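Local coordinates for substrate-binding protein (Synechococcus sp., PDB 6WPN), which probably binds an oligosaccharide or related sugar outside the cytoplasmic membrane of a marine cyanobacterium, as a periplasmic solute-binding protein of a transport system, at residues S174-E177 with R181-L184. Sequence-based numbering, arbitrary orientation.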
ATOM      1  N   SER A 174     -22.921  12.894   9.382  1.00 45.41           N
ATOM      2  CA  SER A 174     -24.104  12.088   9.675  1.00 48.10           C
ATOM      3  C   SER A 174     -23.772  10.942  10.621  1.00 45.05           C
ATOM      4  O   SER A 174     -24.565  10.613  11.511  1.00 54.20           O
ATOM      5  CB  SER A 174     -24.715  11.546   8.380  1.00 47.16           C
ATOM      6  OG  SER A 174     -25.394  12.564   7.666  1.00 50.96           O
ATOM      7  N   ILE A 175     -22.593  10.339  10.463  1.00 41.58           N
ATOM      8  CA  ILE A 175     -22.194   9.269  11.372  1.00 47.87           C
ATOM      9  C   ILE A 175     -21.892   9.830  12.757  1.00 50.45           C
ATOM     10  O   ILE A 175     -22.293   9.252  13.775  1.00 48.29           O
ATOM     11  CB  ILE A 175     -20.984   8.507  10.801  1.00 49.00           C
ATOM     12  CG1 ILE A 175     -21.296   7.929   9.414  1.00 47.59           C
ATOM     13  CG2 ILE A 175     -20.549   7.407  11.761  1.00 54.62           C
ATOM     14  CD1 ILE A 175     -22.183   6.710   9.431  1.00 38.57           C
ATOM     15  N   ARG A 176     -21.221  10.985  12.818  1.00 50.49           N
ATOM     16  CA  ARG A 176     -20.785  11.527  14.101  1.00 44.31           C
ATOM     17  C   ARG A 176     -21.961  11.929  14.972  1.00 48.78           C
ATOM     18  O   ARG A 176     -21.989  11.619  16.166  1.00 60.43           O
ATOM     19  CB  ARG A 176     -19.873  12.738  13.890  1.00 51.95           C
ATOM     20  CG  ARG A 176     -18.403  12.414  13.838  1.00 59.45           C
ATOM     21  CD  ARG A 176     -18.015  11.546  15.012  1.00 57.32           C
ATOM     22  NE  ARG A 176     -17.629  12.321  16.182  1.00 67.52           N
ATOM     23  CZ  ARG A 176     -17.516  11.815  17.405  1.00 65.45           C
ATOM     24  NH1 ARG A 176     -17.776  10.531  17.622  1.00 61.30           N
ATOM     25  NH2 ARG A 176     -17.145  12.593  18.413  1.00 66.82           N
ATOM     26  N   GLU A 177     -22.960  12.577  14.388  1.00 54.79           N
ATOM     27  CA  GLU A 177     -24.012  13.171  15.196  1.00 62.06           C
ATOM     28  C   GLU A 177     -25.145  12.205  15.494  1.00 67.87           C
ATOM     29  O   GLU A 177     -25.749  12.292  16.569  1.00 76.00           O
ATOM     30  CB  GLU A 177     -24.559  14.419  14.497  1.00 69.66           C
ATOM     31  CG  GLU A 177     -23.507  15.500  14.290  1.00 92.28           C
ATOM     32  CD  GLU A 177     -24.033  16.710  13.533  1.00111.27           C
ATOM     33  OE1 GLU A 177     -25.223  16.709  13.146  1.00117.24           O
ATOM     34  OE2 GLU A 177     -23.252  17.665  13.326  1.00114.92           O
ATOM     35  N   ARG A 181     -20.326   7.471  16.557  1.00 55.85           N
ATOM     36  CA  ARG A 181     -19.146   6.778  16.077  1.00 50.81           C
ATOM     37  C   ARG A 181     -18.488   7.605  14.977  1.00 44.72           C
ATOM     38  O   ARG A 181     -18.957   8.682  14.608  1.00 46.85           O
ATOM     39  CB  ARG A 181     -19.517   5.380  15.580  1.00 60.63           C
ATOM     40  CG  ARG A 181     -19.540   4.298  16.651  1.00 64.58           C
ATOM     41  CD  ARG A 181     -20.580   4.554  17.725  1.00 82.18           C
ATOM     42  NE  ARG A 181     -20.623   3.482  18.710  1.00 97.88           N
ATOM     43  CZ  ARG A 181     -21.395   3.482  19.794  1.00111.25           C
ATOM     44  NH1 ARG A 181     -22.184   4.520  20.049  1.00115.24           N
ATOM     45  NH2 ARG A 181     -21.374   2.449  20.625  1.00116.35           N
ATOM     46  N   TYR A 182     -17.380   7.104  14.450  1.00 46.55           N
ATOM     47  CA  TYR A 182     -16.592   7.831  13.465  1.00 47.03           C
ATOM     48  C   TYR A 182     -16.775   7.244  12.072  1.00 45.39           C
ATOM     49  O   TYR A 182     -16.859   6.023  11.904  1.00 43.28           O
ATOM     50  CB  TYR A 182     -15.115   7.831  13.878  1.00 42.11           C
ATOM     51  CG  TYR A 182     -14.880   8.695  15.095  1.00 41.60           C
ATOM     52  CD1 TYR A 182     -14.730  10.071  14.974  1.00 45.14           C
ATOM     53  CD2 TYR A 182     -14.864   8.143  16.374  1.00 36.53           C
ATOM     54  CE1 TYR A 182     -14.536  10.870  16.087  1.00 44.92           C
ATOM     55  CE2 TYR A 182     -14.672   8.935  17.496  1.00 32.39           C
ATOM     56  CZ  TYR A 182     -14.509  10.297  17.343  1.00 38.67           C
ATOM     57  OH  TYR A 182     -14.318  11.100  18.443  1.00 56.48           O
ATOM     58  N   GLY A 183     -16.813   8.127  11.070  1.00 44.86           N
ATOM     59  CA  GLY A 183     -17.034   7.689   9.704  1.00 31.96           C
ATOM     60  C   GLY A 183     -15.817   7.081   9.041  1.00 39.84           C
ATOM     61  O   GLY A 183     -15.954   6.186   8.201  1.00 47.40           O
ATOM     62  N   LEU A 184     -14.623   7.563   9.377  1.00 40.54           N
ATOM     63  CA  LEU A 184     -13.401   7.055   8.764  1.00 45.00           C
ATOM     64  C   LEU A 184     -12.217   7.369   9.671  1.00 43.19           C
ATOM     65  O   LEU A 184     -12.341   8.084  10.668  1.00 40.33           O
ATOM     66  CB  LEU A 184     -13.191   7.640   7.362  1.00 37.67           C
ATOM     67  CG  LEU A 184     -12.726   9.092   7.278  1.00 46.20           C
ATOM     68  CD1 LEU A 184     -12.203   9.393   5.881  1.00 37.72           C
ATOM     69  CD2 LEU A 184     -13.854  10.060   7.657  1.00 47.32           C
TER
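The chain leaving helix 168-179 turns back beside its last turn or so, the CA of Arg181 5.4 Å from that of Arg176 and the CA of Gly183 5.6 Å from that of Ile175. Thr179 OG1 holds the turn, hydrogen-bonded to both Ile175 O and Arg181 N. Arg176 and Tyr182 make the stacked part of the contact, their side chains running side by side in the same direction. The arginine chain bends at chi2 (-50°) and again at chi3 (-89°), which lays its guanidinium flat over one face of the phenol ring, the planes only 8° apart. Tyrosine suits this place by offering a flat face wide enough for that group. The cation-pi stack is off-centre: Arg176 CZ stands 3.8 Å from the Tyr182 ring centroid. Arg176 NH1 lies over the hydroxyl-bearing half of the ring. Stacking by its face leaves Arg176 NE able to donate to the carbonyl of Gly235. Arg181 O meets Arg176 CD at 3.0 Å and takes a C-H...O contact from Arg176 CA (3.4 Å). Ile175, a branched aliphatic suited to a buried helix face, rests CG2 on the backbone from Arg181 O (3.5 Å) to Tyr182 C and Gly183 N. Around this turn, Ile175 also packs on Leu153 of helix 150-155; Arg181, its CB pointing away from helix 168-179, has the length to salt-bridge Glu257, and Tyr182 shares backbone hydrogen bonds with Glu257 and Ala259, tying the loop to the segment that leads into strand 260-263.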